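Local coordinates for protein probable mRNA-capping enzyme (Acanthamoeba polyphaga mimivirus, PDB 3BGY) that removes the terminal phosphate from the 5'-triphosphate end of mRNA through this N-terminal triphosphatase domain, within a larger enzyme that also adds and methylates the cap, at residues 168-180 against 189-203. Numbering follows the deposited sequence. Where two conformers were deposited one is given.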
ATOM      1  N   GLU A 168      -1.137  15.552 -15.801  1.00 20.31           N
ATOM      2  CA  GLU A 168      -1.130  14.551 -14.715  1.00 22.74           C
ATOM      3  C   GLU A 168      -1.877  15.065 -13.492  1.00 22.55           C
ATOM      4  O   GLU A 168      -1.879  16.278 -13.227  1.00 20.66           O
ATOM      5  CB  GLU A 168       0.309  14.253 -14.256  1.00 19.89           C
ATOM      6  CG  GLU A 168       1.178  13.469 -15.243  1.00 23.65           C
ATOM      7  CD  GLU A 168       1.647  14.284 -16.443  1.00 25.02           C
ATOM      8  OE1 GLU A 168       1.756  15.524 -16.321  1.00 25.80           O
ATOM      9  OE2 GLU A 168       1.903  13.671 -17.504  1.00 27.87           O
ATOM     10  N   ARG A 169      -2.525  14.140 -12.777  1.00 14.56           N
ATOM     11  CA  ARG A 169      -3.188  14.463 -11.519  1.00 13.07           C
ATOM     12  C   ARG A 169      -2.186  14.083 -10.416  1.00 13.61           C
ATOM     13  O   ARG A 169      -1.333  13.209 -10.633  1.00 18.33           O
ATOM     14  CB  ARG A 169      -4.487  13.648 -11.342  1.00 15.15           C
ATOM     15  CG  ARG A 169      -5.644  14.023 -12.288  1.00 21.88           C
ATOM     16  CD  ARG A 169      -6.760  12.960 -12.189  1.00 23.90           C
ATOM     17  NE  ARG A 169      -8.046  13.303 -12.835  1.00 20.69           N
ATOM     18  CZ  ARG A 169      -8.289  13.185 -14.142  1.00 23.07           C
ATOM     19  NH1 ARG A 169      -7.342  12.753 -14.968  1.00 27.62           N
ATOM     20  NH2 ARG A 169      -9.518  13.402 -14.617  1.00 24.86           N
ATOM     21  N   ILE A 170      -2.196  14.786  -9.288  1.00 14.07           N
ATOM     22  CA  ILE A 170      -1.282  14.428  -8.200  1.00 13.25           C
ATOM     23  C   ILE A 170      -2.058  14.214  -6.907  1.00 15.83           C
ATOM     24  O   ILE A 170      -3.008  14.946  -6.610  1.00 16.27           O
ATOM     25  CB  ILE A 170      -0.187  15.483  -7.945  1.00 15.93           C
ATOM     26  CG1 ILE A 170       0.516  15.846  -9.254  1.00 16.74           C
ATOM     27  CG2 ILE A 170       0.884  14.917  -6.988  1.00 16.46           C
ATOM     28  CD1 ILE A 170       1.380  17.074  -9.132  1.00 19.48           C
ATOM     29  N   MET A 171      -1.661  13.191  -6.160  0.50 13.46           N
ATOM     30  CA  MET A 171      -2.279  12.887  -4.876  0.50 15.14           C
ATOM     31  C   MET A 171      -1.183  12.710  -3.832  0.50 12.57           C
ATOM     32  O   MET A 171      -0.105  12.170  -4.130  0.50 13.01           O
ATOM     33  CB  MET A 171      -3.150  11.633  -4.971  0.50 18.51           C
ATOM     34  CG  MET A 171      -3.849  11.250  -3.671  0.50 18.92           C
ATOM     35  SD  MET A 171      -4.815   9.779  -3.890  0.50 25.09           S
ATOM     36  CE  MET A 171      -3.565   8.644  -4.579  0.50 25.69           C
ATOM     37  N   TYR A 172      -1.460  13.217  -2.631  1.00 10.91           N
ATOM     38  CA  TYR A 172      -0.528  13.148  -1.502  1.00 15.91           C
ATOM     39  C   TYR A 172      -1.119  12.355  -0.370  1.00 15.89           C
ATOM     40  O   TYR A 172      -2.294  12.507  -0.058  1.00 15.48           O
ATOM     41  CB  TYR A 172      -0.218  14.544  -0.973  1.00 12.21           C
ATOM     42  CG  TYR A 172       0.304  15.459  -2.046  1.00 13.25           C
ATOM     43  CD1 TYR A 172       1.669  15.459  -2.383  1.00 16.28           C
ATOM     44  CD2 TYR A 172      -0.576  16.278  -2.795  1.00 15.85           C
ATOM     45  CE1 TYR A 172       2.150  16.247  -3.436  1.00 14.60           C
ATOM     46  CE2 TYR A 172      -0.090  17.088  -3.879  1.00 13.92           C
ATOM     47  CZ  TYR A 172       1.272  17.054  -4.173  1.00 19.80           C
ATOM     48  OH  TYR A 172       1.776  17.820  -5.181  1.00 19.80           O
ATOM     49  N   ARG A 173      -0.335  11.425   0.168  1.00 11.62           N
ATOM     50  CA  ARG A 173      -0.791  10.645   1.310  1.00 13.50           C
ATOM     51  C   ARG A 173       0.333  10.601   2.320  1.00 13.48           C
ATOM     52  O   ARG A 173       1.406  10.112   2.007  1.00 16.90           O
ATOM     53  CB  ARG A 173      -1.193   9.219   0.916  1.00 16.62           C
ATOM     54  CG  ARG A 173      -2.492   9.165   0.130  1.00 13.35           C
ATOM     55  CD  ARG A 173      -2.931   7.759  -0.179  1.00 26.03           C
ATOM     56  NE  ARG A 173      -4.227   7.791  -0.855  1.00 29.56           N
ATOM     57  CZ  ARG A 173      -4.616   6.942  -1.802  1.00 46.17           C
ATOM     58  NH1 ARG A 173      -3.811   5.967  -2.210  1.00 55.79           N
ATOM     59  NH2 ARG A 173      -5.794   7.112  -2.394  1.00 47.45           N
ATOM     60  N   TYR A 174       0.089  11.155   3.503  1.00 11.35           N
ATOM     61  CA  TYR A 174       1.068  11.129   4.583  1.00 11.26           C
ATOM     62  C   TYR A 174       0.622   9.950   5.436  1.00 13.48           C
ATOM     63  O   TYR A 174      -0.517   9.911   5.964  1.00 13.13           O
ATOM     64  CB  TYR A 174       1.066  12.413   5.411  1.00 12.66           C
ATOM     65  CG  TYR A 174       2.177  12.416   6.446  1.00 13.17           C
ATOM     66  CD1 TYR A 174       3.518  12.432   6.051  1.00 17.32           C
ATOM     67  CD2 TYR A 174       1.889  12.322   7.828  1.00 17.17           C
ATOM     68  CE1 TYR A 174       4.567  12.348   7.005  1.00 17.65           C
ATOM     69  CE2 TYR A 174       2.935  12.244   8.796  1.00 22.17           C
ATOM     70  CZ  TYR A 174       4.263  12.257   8.373  1.00 27.97           C
ATOM     71  OH  TYR A 174       5.263  12.191   9.327  1.00 29.20           O
ATOM     72  N   LYS A 175       1.544   9.021   5.632  1.00 12.11           N
ATOM     73  CA  LYS A 175       1.219   7.784   6.340  1.00 13.22           C
ATOM     74  C   LYS A 175       2.068   7.427   7.531  1.00 14.13           C
ATOM     75  O   LYS A 175       3.273   7.694   7.511  1.00 15.27           O
ATOM     76  CB  LYS A 175       1.385   6.644   5.335  1.00 14.80           C
ATOM     77  CG  LYS A 175       0.357   6.651   4.183  1.00 16.08           C
ATOM     78  CD  LYS A 175       0.568   5.461   3.261  1.00 18.85           C
ATOM     79  CE  LYS A 175      -0.458   5.436   2.153  1.00 21.28           C
ATOM     80  NZ  LYS A 175      -0.315   4.218   1.306  1.00 25.38           N
ATOM     81  N   THR A 176       1.430   6.844   8.558  1.00 10.76           N
ATOM     82  CA  THR A 176       2.140   6.297   9.720  1.00 13.46           C
ATOM     83  C   THR A 176       1.723   4.834   9.620  1.00 13.82           C
ATOM     84  O   THR A 176       0.560   4.481   9.885  1.00 12.33           O
ATOM     85  CB  THR A 176       1.738   6.935  11.071  1.00 22.54           C
ATOM     86  OG1 THR A 176       2.105   8.319  11.042  1.00 22.79           O
ATOM     87  CG2 THR A 176       2.500   6.248  12.239  1.00 23.11           C
ATOM     88  N   ARG A 177       2.701   4.002   9.325  0.50  9.91           N
ATOM     89  CA  ARG A 177       2.444   2.589   9.134  0.50 13.00           C
ATOM     90  C   ARG A 177       3.140   1.745  10.177  0.50 14.26           C
ATOM     91  O   ARG A 177       4.181   2.124  10.716  0.50  9.69           O
ATOM     92  CB  ARG A 177       2.922   2.200   7.726  0.50 10.59           C
ATOM     93  CG  ARG A 177       2.658   0.748   7.265  0.50 14.03           C
ATOM     94  CD  ARG A 177       3.207   0.508   5.865  0.50 13.29           C
ATOM     95  NE  ARG A 177       4.654   0.724   5.782  0.50 11.28           N
ATOM     96  CZ  ARG A 177       5.371   0.684   4.655  0.50 19.23           C
ATOM     97  NH1 ARG A 177       4.793   0.441   3.487  0.50 21.67           N
ATOM     98  NH2 ARG A 177       6.682   0.872   4.696  0.50 20.13           N
ATOM     99  N   TYR A 178       2.458   0.679  10.566  1.00 12.47           N
ATOM    100  CA  TYR A 178       3.020  -0.315  11.466  1.00 12.78           C
ATOM    101  C   TYR A 178       2.903  -1.605  10.656  1.00 15.13           C
ATOM    102  O   TYR A 178       1.819  -1.923  10.153  1.00 12.74           O
ATOM    103  CB  TYR A 178       2.222  -0.443  12.761  1.00 16.45           C
ATOM    104  CG  TYR A 178       2.179   0.807  13.585  1.00 19.70           C
ATOM    105  CD1 TYR A 178       1.226   1.803  13.310  1.00 24.43           C
ATOM    106  CD2 TYR A 178       3.107   1.026  14.617  1.00 34.47           C
ATOM    107  CE1 TYR A 178       1.194   3.020  14.047  1.00 35.29           C
ATOM    108  CE2 TYR A 178       3.095   2.241  15.363  1.00 34.90           C
ATOM    109  CZ  TYR A 178       2.136   3.230  15.069  1.00 41.12           C
ATOM    110  OH  TYR A 178       2.130   4.425  15.761  1.00 45.17           O
ATOM    111  N   SER A 179       4.025  -2.308  10.479  1.00 13.72           N
ATOM    112  CA  SER A 179       4.056  -3.563   9.722  1.00 14.02           C
ATOM    113  C   SER A 179       4.500  -4.688  10.620  1.00 17.59           C
ATOM    114  O   SER A 179       5.519  -4.592  11.315  1.00 16.18           O
ATOM    115  CB  SER A 179       4.996  -3.461   8.514  1.00 15.84           C
ATOM    116  OG  SER A 179       4.543  -2.467   7.600  1.00 23.13           O
ATOM    117  N   PHE A 180       3.706  -5.754  10.647  1.00 11.10           N
ATOM    118  CA  PHE A 180       4.025  -6.882  11.503  1.00 10.88           C
ATOM    119  C   PHE A 180       4.255  -8.116  10.661  1.00 15.06           C
ATOM    120  O   PHE A 180       3.342  -8.603  10.011  1.00 13.45           O
ATOM    121  CB  PHE A 180       2.872  -7.112  12.487  1.00 13.14           C
ATOM    122  CG  PHE A 180       2.541  -5.896  13.295  1.00 12.57           C
ATOM    123  CD1 PHE A 180       3.248  -5.610  14.469  1.00 12.61           C
ATOM    124  CD2 PHE A 180       1.527  -5.007  12.875  1.00 11.48           C
ATOM    125  CE1 PHE A 180       2.972  -4.463  15.230  1.00 11.80           C
ATOM    126  CE2 PHE A 180       1.232  -3.847  13.636  1.00 11.84           C
ATOM    127  CZ  PHE A 180       1.960  -3.570  14.828  1.00 14.01           C
ATOM    128  N   ASP A 189      -0.212  -4.995   7.685  1.00 10.23           N
ATOM    129  CA  ASP A 189       0.110  -3.558   7.609  1.00 12.43           C
ATOM    130  C   ASP A 189      -1.096  -2.795   8.116  1.00 15.43           C
ATOM    131  O   ASP A 189      -2.208  -3.039   7.661  1.00 14.37           O
ATOM    132  CB  ASP A 189       0.347  -3.089   6.177  1.00 14.82           C
ATOM    133  CG  ASP A 189       1.623  -3.633   5.571  1.00 23.55           C
ATOM    134  OD1 ASP A 189       2.519  -4.085   6.323  1.00 19.33           O
ATOM    135  OD2 ASP A 189       1.720  -3.569   4.328  1.00 26.23           O
ATOM    136  N   ILE A 190      -0.891  -1.908   9.078  1.00 11.20           N
ATOM    137  CA  ILE A 190      -1.990  -1.086   9.601  1.00 12.27           C
ATOM    138  C   ILE A 190      -1.484   0.333   9.482  1.00 16.92           C
ATOM    139  O   ILE A 190      -0.426   0.676  10.030  1.00 13.29           O
ATOM    140  CB  ILE A 190      -2.433  -1.500  11.049  1.00 18.59           C
ATOM    141  CG1 ILE A 190      -3.584  -0.635  11.556  1.00 22.24           C
ATOM    142  CG2 ILE A 190      -1.321  -1.389  12.031  1.00 14.70           C
ATOM    143  CD1 ILE A 190      -4.926  -0.969  11.061  1.00 34.05           C
ATOM    144  N   THR A 191      -2.303   1.188   8.879  1.00 11.94           N
ATOM    145  CA  THR A 191      -1.836   2.539   8.569  1.00 12.51           C
ATOM    146  C   THR A 191      -2.807   3.658   8.888  1.00 15.05           C
ATOM    147  O   THR A 191      -4.007   3.526   8.671  1.00 12.91           O
ATOM    148  CB  THR A 191      -1.524   2.614   7.044  1.00 16.64           C
ATOM    149  OG1 THR A 191      -0.702   1.512   6.641  1.00 16.99           O
ATOM    150  CG2 THR A 191      -0.755   3.879   6.689  1.00 15.45           C
ATOM    151  N   ASP A 192      -2.262   4.743   9.450  1.00 11.88           N
ATOM    152  CA  ASP A 192      -3.017   5.970   9.742  1.00 13.29           C
ATOM    153  C   ASP A 192      -2.664   6.799   8.487  1.00 12.95           C
ATOM    154  O   ASP A 192      -1.489   7.136   8.264  1.00 13.90           O
ATOM    155  CB  ASP A 192      -2.454   6.595  11.028  1.00 13.79           C
ATOM    156  CG  ASP A 192      -2.937   8.028  11.274  1.00 20.32           C
ATOM    157  OD1 ASP A 192      -3.226   8.774  10.317  1.00 18.62           O
ATOM    158  OD2 ASP A 192      -2.979   8.431  12.451  1.00 20.91           O
ATOM    159  N   VAL A 193      -3.659   7.101   7.648  1.00 10.94           N
ATOM    160  CA  VAL A 193      -3.381   7.801   6.385  1.00 11.54           C
ATOM    161  C   VAL A 193      -4.072   9.158   6.297  1.00 13.62           C
ATOM    162  O   VAL A 193      -5.282   9.262   6.530  1.00 12.81           O
ATOM    163  CB  VAL A 193      -3.903   6.959   5.147  1.00 14.61           C
ATOM    164  CG1 VAL A 193      -3.562   7.634   3.801  1.00 15.08           C
ATOM    165  CG2 VAL A 193      -3.420   5.539   5.161  1.00 20.16           C
ATOM    166  N   LYS A 194      -3.312  10.188   5.903  1.00 12.99           N
ATOM    167  CA  LYS A 194      -3.872  11.537   5.684  1.00 14.28           C
ATOM    168  C   LYS A 194      -3.778  11.742   4.177  1.00 14.86           C
ATOM    169  O   LYS A 194      -2.686  11.741   3.618  1.00 15.54           O
ATOM    170  CB  LYS A 194      -3.101  12.600   6.483  1.00 16.56           C
ATOM    171  CG  LYS A 194      -3.485  12.555   7.988  1.00 18.76           C
ATOM    172  CD  LYS A 194      -2.629  13.493   8.818  1.00 21.54           C
ATOM    173  CE  LYS A 194      -2.884  13.325  10.318  1.00 22.72           C
ATOM    174  NZ  LYS A 194      -4.352  13.354  10.664  1.00 23.15           N
ATOM    175  N   SER A 195      -4.925  11.902   3.523  0.50 14.39           N
ATOM    176  CA  SER A 195      -4.971  12.068   2.073  0.50 16.85           C
ATOM    177  C   SER A 195      -5.462  13.441   1.637  0.50 17.38           C
ATOM    178  O   SER A 195      -6.290  14.057   2.314  0.50 14.35           O
ATOM    179  CB  SER A 195      -5.875  10.998   1.447  0.50 21.86           C
ATOM    180  OG  SER A 195      -5.445   9.695   1.801  0.50 21.91           O
ATOM    181  N   SER A 196      -4.881  13.933   0.546  1.00 13.95           N
ATOM    182  CA  SER A 196      -5.259  15.222  -0.043  1.00 14.68           C
ATOM    183  C   SER A 196      -4.783  15.425  -1.482  1.00 14.13           C
ATOM    184  O   SER A 196      -3.724  14.912  -1.876  1.00 12.48           O
ATOM    185  CB  SER A 196      -4.691  16.375   0.804  1.00 18.52           C
ATOM    186  OG  SER A 196      -5.097  17.638   0.283  1.00 23.55           O
ATOM    187  N   PRO A 197      -5.588  16.137  -2.313  1.00 14.03           N
ATOM    188  CA  PRO A 197      -5.150  16.386  -3.690  1.00 16.18           C
ATOM    189  C   PRO A 197      -4.125  17.551  -3.740  1.00 15.77           C
ATOM    190  O   PRO A 197      -3.539  17.800  -4.780  1.00 18.63           O
ATOM    191  CB  PRO A 197      -6.468  16.733  -4.424  1.00 17.54           C
ATOM    192  CG  PRO A 197      -7.318  17.339  -3.346  1.00 18.19           C
ATOM    193  CD  PRO A 197      -7.031  16.473  -2.141  1.00 13.35           C
ATOM    194  N   ILE A 198      -3.968  18.292  -2.640  1.00 16.13           N
ATOM    195  CA  ILE A 198      -2.998  19.404  -2.573  1.00 17.96           C
ATOM    196  C   ILE A 198      -2.110  19.258  -1.335  1.00 17.98           C
ATOM    197  O   ILE A 198      -2.420  18.474  -0.448  1.00 20.26           O
ATOM    198  CB  ILE A 198      -3.673  20.815  -2.597  1.00 24.76           C
ATOM    199  CG1 ILE A 198      -4.594  20.999  -1.393  1.00 18.52           C
ATOM    200  CG2 ILE A 198      -4.430  21.023  -3.933  1.00 25.68           C
ATOM    201  CD1 ILE A 198      -5.073  22.415  -1.185  1.00 32.57           C
ATOM    202  N   ILE A 199      -0.985  19.978  -1.299  1.00 16.74           N
ATOM    203  CA  ILE A 199      -0.047  19.922  -0.167  1.00 19.62           C
ATOM    204  C   ILE A 199      -0.524  20.667   1.081  1.00 21.70           C
ATOM    205  O   ILE A 199      -0.312  20.206   2.204  1.00 18.17           O
ATOM    206  CB  ILE A 199       1.363  20.486  -0.611  1.00 20.98           C
ATOM    207  CG1 ILE A 199       1.968  19.573  -1.686  1.00 24.64           C
ATOM    208  CG2 ILE A 199       2.338  20.545   0.561  1.00 25.14           C
ATOM    209  CD1 ILE A 199       3.120  20.180  -2.525  1.00 27.99           C
ATOM    210  N   TRP A 200      -1.214  21.788   0.876  1.00 21.08           N
ATOM    211  CA  TRP A 200      -1.669  22.641   1.979  1.00 17.84           C
ATOM    212  C   TRP A 200      -2.407  21.943   3.107  1.00 20.87           C
ATOM    213  O   TRP A 200      -3.404  21.277   2.875  1.00 21.37           O
ATOM    214  CB  TRP A 200      -2.470  23.836   1.433  1.00 20.12           C
ATOM    215  CG  TRP A 200      -2.962  24.834   2.479  1.00 26.16           C
ATOM    216  CD1 TRP A 200      -2.225  25.801   3.111  1.00 31.08           C
ATOM    217  CD2 TRP A 200      -4.308  24.972   2.966  1.00 27.72           C
ATOM    218  NE1 TRP A 200      -3.027  26.541   3.950  1.00 33.29           N
ATOM    219  CE2 TRP A 200      -4.310  26.064   3.880  1.00 28.09           C
ATOM    220  CE3 TRP A 200      -5.520  24.283   2.717  1.00 29.30           C
ATOM    221  CZ2 TRP A 200      -5.485  26.491   4.547  1.00 29.64           C
ATOM    222  CZ3 TRP A 200      -6.695  24.704   3.383  1.00 35.53           C
ATOM    223  CH2 TRP A 200      -6.661  25.807   4.290  1.00 34.61           C
ATOM    224  N   LYS A 201      -1.850  22.097   4.314  1.00 16.99           N
ATOM    225  CA  LYS A 201      -2.355  21.541   5.567  1.00 25.10           C
ATOM    226  C   LYS A 201      -2.626  20.045   5.519  1.00 23.74           C
ATOM    227  O   LYS A 201      -3.592  19.567   6.113  1.00 24.53           O
ATOM    228  CB  LYS A 201      -3.590  22.316   6.051  1.00 37.27           C
ATOM    229  CG  LYS A 201      -3.266  23.562   6.859  1.00 39.62           C
ATOM    230  CD  LYS A 201      -4.536  24.198   7.390  1.00 45.87           C
ATOM    231  CE  LYS A 201      -4.242  25.354   8.334  1.00 48.56           C
ATOM    232  NZ  LYS A 201      -3.798  24.891   9.682  1.00 54.66           N
ATOM    233  N   LEU A 202      -1.762  19.318   4.807  1.00 18.97           N
ATOM    234  CA  LEU A 202      -1.897  17.859   4.680  1.00 20.77           C
ATOM    235  C   LEU A 202      -1.846  17.181   6.043  1.00 21.06           C
ATOM    236  O   LEU A 202      -2.669  16.325   6.336  1.00 20.66           O
ATOM    237  CB  LEU A 202      -0.799  17.274   3.786  1.00 20.06           C
ATOM    238  CG  LEU A 202      -0.704  15.742   3.646  1.00 17.53           C
ATOM    239  CD1 LEU A 202      -1.951  15.135   3.042  1.00 19.20           C
ATOM    240  CD2 LEU A 202       0.485  15.415   2.796  1.00 20.53           C
ATOM    241  N   MET A 203      -0.888  17.587   6.872  1.00 20.77           N
ATOM    242  CA  MET A 203      -0.699  17.009   8.205  1.00 27.21           C
ATOM    243  C   MET A 203      -1.869  17.220   9.163  1.00 29.77           C
ATOM    244  O   MET A 203      -1.929  16.569  10.204  1.00 32.41           O
ATOM    245  CB  MET A 203       0.572  17.581   8.855  1.00 35.07           C
ATOM    246  CG  MET A 203       1.799  17.536   7.983  1.00 42.87           C
ATOM    247  SD  MET A 203       2.369  15.892   7.636  1.00 57.55           S
ATOM    248  CE  MET A 203       4.134  16.136   7.943  1.00 43.80           C
TER
HETATM  249  O   HOH W   1      -0.948  10.056   8.862  1.00 17.46           O
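Over one face of the Tyr174 ring lies the sulfur of Met203, SD standing 3.7 Å from the ring centroid in a Met-aromatic contact, and the methyl CE adds a CH-pi contact on that face. The Met203 chain folds back to reach it, bent at chi2 (-67°) and again at chi3. Two residues back along the strand, Tyr172 is met over one face by Ile199 CG1, 3.6 Å above the plane and shifted toward the rim, while at its edge Tyr172 CE2 touches Pro197 O at 3.6 Å. Leu202 CD2 wedges between the two tyrosines, against Tyr172 CB at 3.9 Å and Tyr174 CB. The Tyr178 ring has Ile190 O at its edge, in its plane, and Phe180, at the far end, turns its ring edge to Ile190 CG2.

All of this hangs on an antiparallel hairpin of the closed eight-stranded barrel of a tunnel triphosphatase, strand 169-180 running beside 189-196 with paired backbone bonds from Tyr172–Ser196 to Tyr178–Ile190. The type II turn of 199-202 brings Ile199 and Leu202 back over the tyrosine-bearing face, where helix 106-115 also touches Tyr172.

The opposite face carries mostly polar and charged chains, with Val193 among them. Ser179 OG donates to Asp189 OD1 at 2.9 Å, coming from above the carboxylate plane, while Arg187 holds OD2 in a salt bridge. Lys175 lays its CB against Thr191 CG2 at 3.7 Å, and its CG lies beside Val193 CG2 at 4.1 Å, the two side chains pointing the same way.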